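Local coordinates for putative sugar ABC transporter, substrate-binding protein (Clostridium phytofermentans, PDB 4WZZ) that binds L-rhamnose in the cleft between its two lobes and probably serves as the solute-binding component of a sugar ABC transporter, at residues L142-N147 / T189-N194; L167-L172 / D206-K211; V183-S188 / V217-D222. One frame throughout, in Å; residues are numbered along the deposited sequence.

Contact 1 spans the sugar cleft: 142-147 begins at the end of strand 138-142 of one lobe, 189-194 opens a helix of the other, and D143, N192 and Q193 all bond to L-rhamnose. Contact 3 lies about 13 Å away, centre to centre, in the second lobe, where strands 179-185 and 212-219 run out toward the same ligand; D222 takes the O2 hydroxyl that Q193 also reaches. The two contacts touch, N194 ND2 lying 2.9 Å from S188 O. Contact 2 is remote from the sugar, its centre about 24 Å from that of contact 1 and 21 Å from that of contact 3, and packs helix 160-174 against the loop that leads into strand 212-219.

Contact 1: L142-N147 / T189-N194; sequences LDSATN and TATNQN. With RAM (alpha-L-rhamnopyranose), chain B.
S144 and N192 bring their CA atoms to within 4.7 Å where the loop 142-147 passes the first turn of helix 191-203, with A190 at the N-cap position. S144 points its hydroxyl into that turn: with OG anti to the backbone N (chi1 179°), it receives N192 N at 3.2 Å with an N-H...O angle of 151°, and it is also bonded to A119 O. One residue along, T191 OG1 donates to A145 O at 2.7 Å; T122 OG1 is a second partner of this hydroxyl. The A145 and T191 methyls lie loosely beside each other.

The sugar bridges the remaining gap. D143 takes two neighbouring hydroxyls with its two carboxylate oxygens, OD1 receiving RAM O4 at 2.7 Å and OD2 receiving RAM O3 at 2.6 Å, while Y68 and Q157 also bond to OD1. From the helix, N192 ND2 donates to the same RAM O3 at 2.9 Å, and K62 NZ is hydrogen-bonded to N192 OD1. O3 is therefore gripped from both segments, as donor to one and acceptor from the other. Q193, its chain bent at the middle, brings NE2 to RAM O2 at 3.0 Å, almost straight at 170°, and the same nitrogen bonds to P247 O. Such polar pairing across a two-lobed cleft, closed around its sugar, is characteristic of periplasmic binding proteins.

Contact 2: L167-L172 / D206-K211; sequences LMDAIL and DSKYSK
Y209 reaches from the loop 206-211 to M168, D169 and L172 on helix 160-174, and its ring carries most of the contact. From CB, CG goes anti to the carbonyl carbon and beside the backbone N (chi1 -53°), which sends the ring back toward the helix. CD1 then meets the selenomethionine methyl, M168 CE, at 3.9 Å, with L172 CB a little farther off. At CE1 the neighbours are the backbone oxygen M168 O, 3.6 Å away and oblique to the ring, M168 CB and L172 CD2. CZ is still against M168 CB at 3.8 Å, as the two side chains pass at a slant.

At the tip, Y209 OH donates to D169 OD1 over 2.5 Å, a short bond, and the carboxylate and ring planes are only 25° apart. D169 OD1 is shared: K208 NZ makes a salt bridge to it at 3.2 Å. The hydroxyl and the ammonium arrive from opposite faces of the carboxylate plane, so this oxygen is held between them, while OD2 turns to Q165 NE2 on the preceding helical turn.

K208 runs over the tyrosine to get there, its CG standing 3.4 Å above the ring centre; farther out, CE packs on L172 CD2 at 3.9 Å. An Asx turn, K208 N to D206 OD1, sets the loop. The contact is partly buried, M168 also packing on M200, V203 and L212. Apolar packing round the tyrosine ring, with a hydrogen bond and a salt bridge at its end, joins helix 160-174 to the loop before strand 212-219 in this alpha/beta lobe.

Contact 3: V183-S188 / V217-D222; sequences VLSAAS and VYYGDD. With RAM (alpha-L-rhamnopyranose), chain B.
V183 and V217 stand side by side on one face of the sheet, pointing the same way; in both, CG1 is anti to the backbone N (chi1 172° and -179°), which lines up the CG1 methyls 4.0 Å apart. L184 and Y218 face the other side, where L184 CD1 looks toward Y218 CB. Between the two faces the parallel backbones are joined by Y218 N to V183 O, 2.8 Å, and S185 N to Y218 O, 2.7 Å, both nearly straight. Y219 lies on the valine face and turns its ring against the chain 186-188 that leaves strand 179-185. S188 CB sits over the middle of that ring in a CH-pi contact, 3.7 Å from the centroid and 13° off the normal, whereas A186 O lies at the ring edge, in its plane.

Strands 179-185 and 212-219, with helix 191-203 between them, make a beta-alpha-beta crossover of the Rossmann-like lobe, and as is usual in such folds the ligand lies beyond the C-terminal strand ends. There G220 N still bonds to S185 O, and D221 N approaches A186 O from well above its carbonyl plane.

The A186 methyl lies 3.4 Å from D222 CG, against the carboxylate that receives RAM O2 on OD2 at 2.6 Å. T248 OG1 bonds to D222 OD1, and one water links D222 OD2 to A187 N, while a second joins D221 OD1 to S188 N.

Contact 1: L142-N147 / T189-N194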
ATOM      1  N   LEU A 142       6.346  -3.404   6.223  1.00 16.26           N
ATOM      2  CA  LEU A 142       5.843  -2.127   5.724  1.00 18.72           C
ATOM      3  C   LEU A 142       4.846  -2.380   4.599  1.00 13.67           C
ATOM      4  O   LEU A 142       4.890  -3.429   3.952  1.00 14.55           O
ATOM      5  CB  LEU A 142       6.955  -1.190   5.221  1.00 14.39           C
ATOM      6  CG  LEU A 142       7.566  -1.450   3.839  1.00 14.45           C
ATOM      7  CD1 LEU A 142       8.479  -0.310   3.414  1.00 15.15           C
ATOM      8  CD2 LEU A 142       8.330  -2.763   3.825  1.00 17.04           C
ATOM      9  N   ASP A 143       3.969  -1.400   4.376  1.00 12.92           N
ATOM     10  CA  ASP A 143       3.053  -1.363   3.214  1.00 13.04           C
ATOM     11  C   ASP A 143       1.931  -2.382   3.349  1.00 13.04           C
ATOM     12  O   ASP A 143       0.744  -2.038   3.261  1.00 13.82           O
ATOM     13  CB  ASP A 143       3.831  -1.575   1.910  1.00 12.27           C
ATOM     14  CG  ASP A 143       2.957  -1.502   0.678  1.00 12.05           C
ATOM     15  OD1 ASP A 143       2.142  -0.564   0.567  1.00 10.86           O
ATOM     16  OD2 ASP A 143       3.121  -2.385  -0.179  1.00 10.91           O
ATOM     17  N   SER A 144       2.307  -3.636   3.542  1.00 13.23           N
ATOM     18  CA  SER A 144       1.354  -4.727   3.703  1.00 13.18           C
ATOM     19  C   SER A 144       1.875  -5.637   4.819  1.00 14.31           C
ATOM     20  O   SER A 144       2.992  -6.159   4.749  1.00 14.83           O
ATOM     21  CB  SER A 144       1.208  -5.484   2.377  1.00 16.77           C
ATOM     22  OG  SER A 144       0.308  -6.577   2.484  1.00 14.57           O
ATOM     23  N   ALA A 145       1.076  -5.799   5.861  1.00 15.76           N
ATOM     24  CA  ALA A 145       1.581  -6.396   7.101  1.00 16.41           C
ATOM     25  C   ALA A 145       1.714  -7.918   7.043  1.00 17.66           C
ATOM     26  O   ALA A 145       0.821  -8.619   6.554  1.00 17.11           O
ATOM     27  CB  ALA A 145       0.674  -6.002   8.273  1.00 17.05           C
ATOM     28  N   THR A 146       2.822  -8.423   7.586  1.00 17.64           N
ATOM     29  CA  THR A 146       2.883  -9.810   8.005  1.00 20.58           C
ATOM     30  C   THR A 146       2.094  -9.867   9.297  1.00 23.04           C
ATOM     31  O   THR A 146       1.788  -8.832   9.887  1.00 24.69           O
ATOM     32  CB  THR A 146       4.296 -10.265   8.368  1.00 25.12           C
ATOM     33  OG1 THR A 146       4.790  -9.434   9.430  1.00 31.60           O
ATOM     34  CG2 THR A 146       5.214 -10.161   7.171  1.00 24.91           C
ATOM     35  N   ASN A 147       1.790 -11.061   9.766  1.00 23.59           N
ATOM     36  CA  ASN A 147       1.054 -11.141  11.021  1.00 25.90           C
ATOM     37  C   ASN A 147       1.892 -10.660  12.222  1.00 26.11           C
ATOM     38  O   ASN A 147       3.063 -10.343  12.074  1.00 24.13           O
ATOM     39  CB  ASN A 147       0.443 -12.526  11.222  1.00 22.70           C
ATOM     40  CG  ASN A 147       1.459 -13.616  11.458  1.00 23.34           C
ATOM     41  OD1 ASN A 147       2.528 -13.401  12.033  1.00 26.42           O
ATOM     42  ND2 ASN A 147       1.117 -14.811  11.008  1.00 24.12           N
ATOM     43  N   THR A 189      -4.679 -12.464  -1.405  1.00 14.93           N
ATOM     44  CA  THR A 189      -4.019 -12.705  -0.139  1.00 15.41           C
ATOM     45  C   THR A 189      -3.325 -11.480   0.455  1.00 14.83           C
ATOM     46  O   THR A 189      -2.820 -11.552   1.583  1.00 15.39           O
ATOM     47  CB  THR A 189      -2.948 -13.794  -0.315  1.00 16.21           C
ATOM     48  OG1 THR A 189      -2.085 -13.426  -1.394  1.00 17.81           O
ATOM     49  CG2 THR A 189      -3.611 -15.134  -0.632  1.00 20.67           C
ATOM     50  N   ALA A 190      -3.317 -10.361  -0.269  1.00 14.08           N
ATOM     51  CA  ALA A 190      -2.570  -9.191   0.165  1.00 15.96           C
ATOM     52  C   ALA A 190      -3.184  -8.601   1.415  1.00 13.96           C
ATOM     53  O   ALA A 190      -4.354  -8.225   1.448  1.00 13.16           O
ATOM     54  CB  ALA A 190      -2.546  -8.140  -0.937  1.00 13.71           C
ATOM     55  N   THR A 191      -2.385  -8.517   2.460  1.00 14.26           N
ATOM     56  CA  THR A 191      -2.881  -8.035   3.735  1.00 14.20           C
ATOM     57  C   THR A 191      -3.457  -6.646   3.649  1.00 13.36           C
ATOM     58  O   THR A 191      -4.514  -6.387   4.225  1.00 13.55           O
ATOM     59  CB  THR A 191      -1.741  -8.045   4.786  1.00 15.10           C
ATOM     60  OG1 THR A 191      -1.052  -9.290   4.674  1.00 15.99           O
ATOM     61  CG2 THR A 191      -2.301  -7.841   6.183  1.00 19.96           C
ATOM     62  N   ASN A 192      -2.758  -5.735   2.971  1.00 12.64           N
ATOM     63  CA  ASN A 192      -3.237  -4.357   2.953  1.00 13.42           C
ATOM     64  C   ASN A 192      -4.561  -4.194   2.222  1.00 12.18           C
ATOM     65  O   ASN A 192      -5.503  -3.612   2.780  1.00 11.79           O
ATOM     66  CB  ASN A 192      -2.177  -3.337   2.464  1.00 13.19           C
ATOM     67  CG  ASN A 192      -1.576  -3.660   1.119  1.00 13.04           C
ATOM     68  OD1 ASN A 192      -1.822  -4.709   0.522  1.00 11.24           O
ATOM     69  ND2 ASN A 192      -0.730  -2.741   0.635  1.00 11.97           N
ATOM     70  N   GLN A 193      -4.679  -4.689   1.002  1.00 11.20           N
ATOM     71  CA  GLN A 193      -5.977  -4.556   0.330  1.00 12.86           C
ATOM     72  C   GLN A 193      -7.053  -5.235   1.133  1.00 11.55           C
ATOM     73  O   GLN A 193      -8.151  -4.731   1.258  1.00 11.46           O
ATOM     74  CB  GLN A 193      -5.967  -5.106  -1.093  1.00 10.60           C
ATOM     75  CG  GLN A 193      -5.414  -4.121  -2.114  1.00  9.82           C
ATOM     76  CD  GLN A 193      -3.913  -4.199  -2.298  1.00 11.91           C
ATOM     77  OE1 GLN A 193      -3.275  -5.196  -1.965  1.00 11.54           O
ATOM     78  NE2 GLN A 193      -3.348  -3.166  -2.919  1.00  9.21           N
ATOM     79  N   ASN A 194      -6.759  -6.402   1.693  1.00 12.32           N
ATOM     80  CA  ASN A 194      -7.798  -7.080   2.444  1.00 13.05           C
ATOM     81  C   ASN A 194      -8.249  -6.256   3.664  1.00 13.23           C
ATOM     82  O   ASN A 194      -9.448  -6.239   4.007  1.00 13.51           O
ATOM     83  CB  ASN A 194      -7.331  -8.473   2.853  1.00 13.96           C
ATOM     84  CG  ASN A 194      -7.333  -9.444   1.684  1.00 14.87           C
ATOM     85  OD1 ASN A 194      -7.928  -9.178   0.628  1.00 14.50           O
ATOM     86  ND2 ASN A 194      -6.671 -10.577   1.864  1.00 16.28           N
TER
HETATM   87  C1  RAM B 401       0.053  -1.406  -5.039  1.00  9.99           C
HETATM   88  C2  RAM B 401       0.529  -2.392  -3.979  1.00  9.31           C
HETATM   89  C3  RAM B 401       0.797  -1.719  -2.633  1.00  9.34           C
HETATM   90  C4  RAM B 401      -0.360  -0.809  -2.234  1.00  8.93           C
HETATM   91  C5  RAM B 401      -0.706   0.147  -3.374  1.00  6.38           C
HETATM   92  C6  RAM B 401      -1.922   0.998  -3.048  1.00  7.27           C
HETATM   93  O1  RAM B 401       1.116  -0.599  -5.407  1.00 14.55           O
HETATM   94  O2  RAM B 401      -0.478  -3.352  -3.874  1.00  9.58           O
HETATM   95  O3  RAM B 401       1.032  -2.758  -1.687  1.00  9.79           O
HETATM   96  O4  RAM B 401      -0.013  -0.080  -1.070  1.00  8.74           O
HETATM   97  O5  RAM B 401      -0.976  -0.561  -4.555  1.00  8.18           O

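Contact 2: L167-L172 / D206-K211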
ATOM      1  N   LEU A 167     -12.209   6.305   0.878  1.00  9.38           N
ATOM      2  CA  LEU A 167     -12.735   5.632  -0.288  1.00  9.14           C
ATOM      3  C   LEU A 167     -14.249   5.532  -0.290  1.00 11.32           C
ATOM      4  O   LEU A 167     -14.881   5.760  -1.312  1.00  9.56           O
ATOM      5  CB  LEU A 167     -12.072   4.256  -0.446  1.00  9.03           C
ATOM      6  CG  LEU A 167     -10.569   4.322  -0.799  1.00 10.45           C
ATOM      7  CD1 LEU A 167      -9.965   2.944  -0.858  1.00 11.74           C
ATOM      8  CD2 LEU A 167     -10.337   5.073  -2.103  1.00 11.91           C
HETATM    9  N   MSE A 168     -14.850   5.204   0.851  1.00 10.59           N
HETATM   10  CA  MSE A 168     -16.314   5.093   0.882  1.00 10.75           C
HETATM   11  C   MSE A 168     -16.950   6.444   0.592  1.00 12.72           C
HETATM   12  O   MSE A 168     -17.935   6.521  -0.142  1.00 11.84           O
HETATM   13  CB  MSE A 168     -16.837   4.538   2.201  1.00 12.60           C
HETATM   14  CG  MSE A 168     -16.639   3.037   2.373  1.00 12.72           C
HETATM   15 SE   MSE A 168     -17.273   1.957   0.829  1.00 22.56          SE
HETATM   16  CE  MSE A 168     -19.041   2.761   0.592  1.00 13.47           C
ATOM     17  N   ASP A 169     -16.406   7.506   1.178  1.00 14.26           N
ATOM     18  CA  ASP A 169     -16.944   8.845   0.939  1.00 14.80           C
ATOM     19  C   ASP A 169     -16.751   9.234  -0.519  1.00 10.52           C
ATOM     20  O   ASP A 169     -17.634   9.862  -1.105  1.00 12.69           O
ATOM     21  CB  ASP A 169     -16.312   9.881   1.873  1.00 16.00           C
ATOM     22  CG  ASP A 169     -16.819   9.764   3.318  1.00 21.74           C
ATOM     23  OD1 ASP A 169     -17.921   9.204   3.526  1.00 19.75           O
ATOM     24  OD2 ASP A 169     -16.116  10.225   4.253  1.00 23.07           O
ATOM     25  N   ALA A 170     -15.633   8.826  -1.131  1.00 11.00           N
ATOM     26  CA  ALA A 170     -15.425   9.062  -2.545  1.00 11.25           C
ATOM     27  C   ALA A 170     -16.462   8.361  -3.386  1.00 13.23           C
ATOM     28  O   ALA A 170     -17.055   8.951  -4.294  1.00 12.53           O
ATOM     29  CB  ALA A 170     -14.022   8.625  -2.976  1.00 13.53           C
ATOM     30  N   ILE A 171     -16.716   7.093  -3.092  1.00 11.70           N
ATOM     31  CA  ILE A 171     -17.726   6.356  -3.854  1.00 10.49           C
ATOM     32  C   ILE A 171     -19.098   7.017  -3.719  1.00 11.13           C
ATOM     33  O   ILE A 171     -19.812   7.187  -4.701  1.00 13.47           O
ATOM     34  CB  ILE A 171     -17.777   4.881  -3.423  1.00 12.53           C
ATOM     35  CG1 ILE A 171     -16.468   4.155  -3.805  1.00 12.64           C
ATOM     36  CG2 ILE A 171     -18.954   4.187  -4.058  1.00 12.32           C
ATOM     37  CD1 ILE A 171     -16.111   3.034  -2.837  1.00 13.56           C
ATOM     38  N   LEU A 172     -19.445   7.411  -2.501  1.00 13.25           N
ATOM     39  CA  LEU A 172     -20.742   8.010  -2.247  1.00 14.28           C
ATOM     40  C   LEU A 172     -20.898   9.303  -3.062  1.00 17.12           C
ATOM     41  O   LEU A 172     -21.955   9.584  -3.607  1.00 15.99           O
ATOM     42  CB  LEU A 172     -20.911   8.289  -0.752  1.00 14.97           C
ATOM     43  CG  LEU A 172     -22.267   8.892  -0.367  1.00 14.18           C
ATOM     44  CD1 LEU A 172     -23.392   7.900  -0.632  1.00 16.48           C
ATOM     45  CD2 LEU A 172     -22.264   9.323   1.080  1.00 16.80           C
ATOM     46  N   ASP A 206     -22.916   2.167   7.560  1.00 15.63           N
ATOM     47  CA  ASP A 206     -23.537   3.415   8.008  1.00 16.80           C
ATOM     48  C   ASP A 206     -24.722   3.769   7.102  1.00 15.65           C
ATOM     49  O   ASP A 206     -24.646   3.620   5.865  1.00 16.37           O
ATOM     50  CB  ASP A 206     -22.523   4.545   7.985  1.00 15.79           C
ATOM     51  CG  ASP A 206     -23.012   5.775   8.692  1.00 24.98           C
ATOM     52  OD1 ASP A 206     -23.813   6.530   8.104  1.00 21.73           O
ATOM     53  OD2 ASP A 206     -22.593   5.989   9.844  1.00 25.68           O
ATOM     54  N   SER A 207     -25.804   4.263   7.700  1.00 17.30           N
ATOM     55  CA  SER A 207     -27.007   4.531   6.911  1.00 18.08           C
ATOM     56  C   SER A 207     -26.762   5.512   5.752  1.00 20.67           C
ATOM     57  O   SER A 207     -27.490   5.498   4.744  1.00 19.79           O
ATOM     58  CB  SER A 207     -28.143   5.010   7.820  1.00 25.76           C
ATOM     59  OG  SER A 207     -27.775   6.212   8.434  1.00 34.52           O
ATOM     60  N   LYS A 208     -25.721   6.336   5.842  1.00 17.78           N
ATOM     61  CA  LYS A 208     -25.456   7.280   4.748  1.00 18.02           C
ATOM     62  C   LYS A 208     -25.119   6.584   3.428  1.00 19.45           C
ATOM     63  O   LYS A 208     -25.286   7.178   2.349  1.00 17.79           O
ATOM     64  CB  LYS A 208     -24.341   8.253   5.110  1.00 21.17           C
ATOM     65  CG  LYS A 208     -22.990   7.617   5.181  1.00 20.30           C
ATOM     66  CD  LYS A 208     -21.963   8.535   5.842  1.00 28.25           C
ATOM     67  CE  LYS A 208     -21.527   9.647   4.913  1.00 29.88           C
ATOM     68  NZ  LYS A 208     -20.297  10.313   5.434  1.00 33.48           N
ATOM     69  N   TYR A 209     -24.672   5.331   3.514  1.00 16.29           N
ATOM     70  CA  TYR A 209     -24.269   4.566   2.328  1.00 13.96           C
ATOM     71  C   TYR A 209     -25.333   3.565   1.885  1.00 13.76           C
ATOM     72  O   TYR A 209     -25.059   2.700   1.089  1.00 17.61           O
ATOM     73  CB  TYR A 209     -22.974   3.803   2.598  1.00 12.55           C
ATOM     74  CG  TYR A 209     -21.827   4.663   3.114  1.00 12.01           C
ATOM     75  CD1 TYR A 209     -21.180   5.570   2.279  1.00 14.79           C
ATOM     76  CD2 TYR A 209     -21.416   4.582   4.434  1.00 11.98           C
ATOM     77  CE1 TYR A 209     -20.135   6.361   2.742  1.00 14.55           C
ATOM     78  CE2 TYR A 209     -20.355   5.364   4.906  1.00 13.03           C
ATOM     79  CZ  TYR A 209     -19.732   6.253   4.052  1.00 19.52           C
ATOM     80  OH  TYR A 209     -18.707   7.034   4.506  1.00 21.77           O
ATOM     81  N   SER A 210     -26.548   3.686   2.397  1.00 17.31           N
ATOM     82  CA  SER A 210     -27.522   2.608   2.272  1.00 19.53           C
ATOM     83  C   SER A 210     -28.025   2.386   0.842  1.00 20.98           C
ATOM     84  O   SER A 210     -28.521   1.306   0.526  1.00 22.27           O
ATOM     85  CB  SER A 210     -28.707   2.848   3.201  1.00 24.50           C
ATOM     86  OG  SER A 210     -29.431   3.988   2.800  1.00 23.43           O
ATOM     87  N   LYS A 211     -27.897   3.399  -0.010  1.00 18.86           N
ATOM     88  CA  LYS A 211     -28.315   3.292  -1.417  1.00 17.83           C
ATOM     89  C   LYS A 211     -27.218   2.842  -2.361  1.00 18.57           C
ATOM     90  O   LYS A 211     -27.451   2.730  -3.566  1.00 16.80           O
ATOM     91  CB  LYS A 211     -28.862   4.622  -1.916  1.00 19.72           C
ATOM     92  CG  LYS A 211     -30.116   5.080  -1.194  1.00 22.94           C
ATOM     93  CD  LYS A 211     -30.240   6.589  -1.265  1.00 34.04           C
ATOM     94  CE  LYS A 211     -31.326   7.032  -2.206  1.00 43.73           C
ATOM     95  NZ  LYS A 211     -32.612   7.276  -1.492  1.00 47.85           N
TER

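Contact 3: V183-S188 / V217-D222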
ATOM      1  N   VAL A 183     -15.123  -3.503  -6.274  1.00 10.34           N
ATOM      2  CA  VAL A 183     -13.717  -3.369  -5.929  1.00  9.89           C
ATOM      3  C   VAL A 183     -12.863  -4.166  -6.901  1.00 10.49           C
ATOM      4  O   VAL A 183     -13.126  -5.345  -7.161  1.00 10.57           O
ATOM      5  CB  VAL A 183     -13.430  -3.915  -4.535  1.00 10.31           C
ATOM      6  CG1 VAL A 183     -11.929  -3.935  -4.273  1.00 10.73           C
ATOM      7  CG2 VAL A 183     -14.214  -3.094  -3.482  1.00 11.42           C
ATOM      8  N   LEU A 184     -11.839  -3.512  -7.433  1.00  9.15           N
ATOM      9  CA  LEU A 184     -10.787  -4.191  -8.176  1.00  9.06           C
ATOM     10  C   LEU A 184      -9.572  -4.146  -7.270  1.00  9.15           C
ATOM     11  O   LEU A 184      -8.943  -3.093  -7.094  1.00  8.47           O
ATOM     12  CB  LEU A 184     -10.474  -3.471  -9.492  1.00 10.22           C
ATOM     13  CG  LEU A 184      -9.271  -4.006 -10.262  1.00 10.33           C
ATOM     14  CD1 LEU A 184      -9.518  -5.440 -10.687  1.00 12.44           C
ATOM     15  CD2 LEU A 184      -8.974  -3.126 -11.495  1.00 11.61           C
ATOM     16  N   SER A 185      -9.292  -5.294  -6.659  1.00  9.50           N
ATOM     17  CA  SER A 185      -8.193  -5.399  -5.705  1.00  9.59           C
ATOM     18  C   SER A 185      -6.913  -5.890  -6.387  1.00 10.31           C
ATOM     19  O   SER A 185      -6.841  -6.024  -7.626  1.00  9.87           O
ATOM     20  CB  SER A 185      -8.589  -6.358  -4.585  1.00 10.35           C
ATOM     21  OG  SER A 185      -7.701  -6.250  -3.498  1.00 10.80           O
ATOM     22  N   ALA A 186      -5.903  -6.152  -5.568  1.00 10.73           N
ATOM     23  CA  ALA A 186      -4.647  -6.731  -6.028  1.00 10.29           C
ATOM     24  C   ALA A 186      -4.701  -8.252  -5.782  1.00 13.93           C
ATOM     25  O   ALA A 186      -5.670  -8.890  -6.171  1.00 12.70           O
ATOM     26  CB  ALA A 186      -3.464  -6.075  -5.300  1.00  9.81           C
ATOM     27  N   ALA A 187      -3.684  -8.845  -5.156  1.00 11.35           N
ATOM     28  CA  ALA A 187      -3.749 -10.271  -4.830  1.00 13.78           C
ATOM     29  C   ALA A 187      -4.812 -10.499  -3.769  1.00 13.92           C
ATOM     30  O   ALA A 187      -4.963  -9.686  -2.858  1.00 14.74           O
ATOM     31  CB  ALA A 187      -2.413 -10.769  -4.326  1.00 14.64           C
ATOM     32  N   SER A 188      -5.515 -11.625  -3.860  1.00 17.59           N
ATOM     33  CA  SER A 188      -6.546 -11.976  -2.896  1.00 14.40           C
ATOM     34  C   SER A 188      -5.989 -12.229  -1.494  1.00 14.55           C
ATOM     35  O   SER A 188      -6.730 -12.223  -0.522  1.00 15.94           O
ATOM     36  CB  SER A 188      -7.316 -13.207  -3.383  1.00 19.02           C
ATOM     37  OG  SER A 188      -6.478 -14.360  -3.385  1.00 16.84           O
ATOM     38  N   VAL A 217     -15.890  -8.228  -5.071  1.00 14.32           N
ATOM     39  CA  VAL A 217     -14.463  -7.962  -5.114  1.00 10.32           C
ATOM     40  C   VAL A 217     -13.817  -8.822  -6.188  1.00 13.37           C
ATOM     41  O   VAL A 217     -13.984 -10.063  -6.203  1.00 15.01           O
ATOM     42  CB  VAL A 217     -13.783  -8.269  -3.766  1.00 13.86           C
ATOM     43  CG1 VAL A 217     -12.287  -7.941  -3.847  1.00 15.99           C
ATOM     44  CG2 VAL A 217     -14.461  -7.498  -2.641  1.00 17.30           C
ATOM     45  N   TYR A 218     -13.069  -8.158  -7.065  1.00 10.98           N
ATOM     46  CA  TYR A 218     -12.330  -8.797  -8.151  1.00 11.22           C
ATOM     47  C   TYR A 218     -10.835  -8.643  -7.909  1.00 14.63           C
ATOM     48  O   TYR A 218     -10.414  -7.674  -7.296  1.00 14.84           O
ATOM     49  CB  TYR A 218     -12.691  -8.162  -9.494  1.00 13.31           C
ATOM     50  CG  TYR A 218     -14.140  -8.374  -9.913  1.00 14.22           C
ATOM     51  CD1 TYR A 218     -15.178  -7.738  -9.242  1.00 13.46           C
ATOM     52  CD2 TYR A 218     -14.462  -9.198 -10.982  1.00 20.49           C
ATOM     53  CE1 TYR A 218     -16.502  -7.917  -9.622  1.00 15.59           C
ATOM     54  CE2 TYR A 218     -15.780  -9.388 -11.368  1.00 17.77           C
ATOM     55  CZ  TYR A 218     -16.790  -8.757 -10.682  1.00 22.27           C
ATOM     56  OH  TYR A 218     -18.091  -8.951 -11.079  1.00 23.71           O
ATOM     57  N   TYR A 219     -10.037  -9.609  -8.358  1.00 13.29           N
ATOM     58  CA  TYR A 219      -8.596  -9.580  -8.067  1.00 14.71           C
ATOM     59  C   TYR A 219      -7.730  -9.473  -9.325  1.00 13.56           C
ATOM     60  O   TYR A 219      -7.742 -10.346 -10.207  1.00 14.86           O
ATOM     61  CB  TYR A 219      -8.219 -10.807  -7.245  1.00 17.01           C
ATOM     62  CG  TYR A 219      -9.082 -10.948  -6.021  1.00 12.66           C
ATOM     63  CD1 TYR A 219      -8.804 -10.229  -4.879  1.00 12.83           C
ATOM     64  CD2 TYR A 219     -10.200 -11.787  -6.021  1.00 14.69           C
ATOM     65  CE1 TYR A 219      -9.592 -10.352  -3.751  1.00 13.21           C
ATOM     66  CE2 TYR A 219     -10.983 -11.903  -4.909  1.00 17.72           C
ATOM     67  CZ  TYR A 219     -10.681 -11.174  -3.785  1.00 17.08           C
ATOM     68  OH  TYR A 219     -11.453 -11.272  -2.650  1.00 23.42           O
ATOM     69  N   GLY A 220      -6.957  -8.388  -9.387  1.00 13.17           N
ATOM     70  CA  GLY A 220      -6.069  -8.130 -10.503  1.00 10.74           C
ATOM     71  C   GLY A 220      -4.613  -8.441 -10.228  1.00 13.89           C
ATOM     72  O   GLY A 220      -3.781  -8.260 -11.097  1.00 11.72           O
ATOM     73  N   ASP A 221      -4.314  -8.901  -9.011  1.00 13.25           N
ATOM     74  CA  ASP A 221      -2.997  -9.471  -8.649  1.00 12.68           C
ATOM     75  C   ASP A 221      -1.822  -8.510  -8.752  1.00 15.31           C
ATOM     76  O   ASP A 221      -0.660  -8.935  -8.809  1.00 12.54           O
ATOM     77  CB  ASP A 221      -2.724 -10.719  -9.479  1.00 14.42           C
ATOM     78  CG  ASP A 221      -3.692 -11.839  -9.158  1.00 20.55           C
ATOM     79  OD1 ASP A 221      -4.451 -11.705  -8.186  1.00 22.77           O
ATOM     80  OD2 ASP A 221      -3.728 -12.832  -9.893  1.00 22.59           O
ATOM     81  N   ASP A 222      -2.104  -7.209  -8.766  1.00 11.64           N
ATOM     82  CA  ASP A 222      -1.052  -6.223  -8.967  1.00 10.15           C
ATOM     83  C   ASP A 222      -0.308  -6.413 -10.301  1.00 11.55           C
ATOM     84  O   ASP A 222       0.874  -6.054 -10.466  1.00 12.12           O
ATOM     85  CB  ASP A 222      -0.086  -6.196  -7.765  1.00 10.49           C
ATOM     86  CG  ASP A 222      -0.470  -5.157  -6.740  1.00 13.04           C
ATOM     87  OD1 ASP A 222      -1.196  -4.167  -7.089  1.00  8.43           O
ATOM     88  OD2 ASP A 222       0.000  -5.299  -5.577  1.00 10.44           O
TER
HETATM   89  C1  RAM B 401       0.053  -1.406  -5.039  1.00  9.99           C
HETATM   90  C2  RAM B 401       0.529  -2.392  -3.979  1.00  9.31           C
HETATM   91  C3  RAM B 401       0.797  -1.719  -2.633  1.00  9.34           C
HETATM   92  C4  RAM B 401      -0.360  -0.809  -2.234  1.00  8.93           C
HETATM   93  C5  RAM B 401      -0.706   0.147  -3.374  1.00  6.38           C
HETATM   94  C6  RAM B 401      -1.922   0.998  -3.048  1.00  7.27           C
HETATM   95  O1  RAM B 401       1.116  -0.599  -5.407  1.00 14.55           O
HETATM   96  O2  RAM B 401      -0.478  -3.352  -3.874  1.00  9.58           O
HETATM   97  O3  RAM B 401       1.032  -2.758  -1.687  1.00  9.79           O
HETATM   98  O4  RAM B 401      -0.013  -0.080  -1.070  1.00  8.74           O
HETATM   99  O5  RAM B 401      -0.976  -0.561  -4.555  1.00  8.18           O
HETATM  100  O   HOH W   1      -4.479  -5.485  -9.239  1.00 10.85           O
HETATM  101  O   HOH W   2      -0.980  -7.425  -3.965  1.00  9.90           O
HETATM  102  O   HOH W   3      -5.132 -13.260  -6.223  1.00 19.82           O
HETATM  103  O   HOH W   4      -9.668 -12.591   0.039  1.00 40.81           O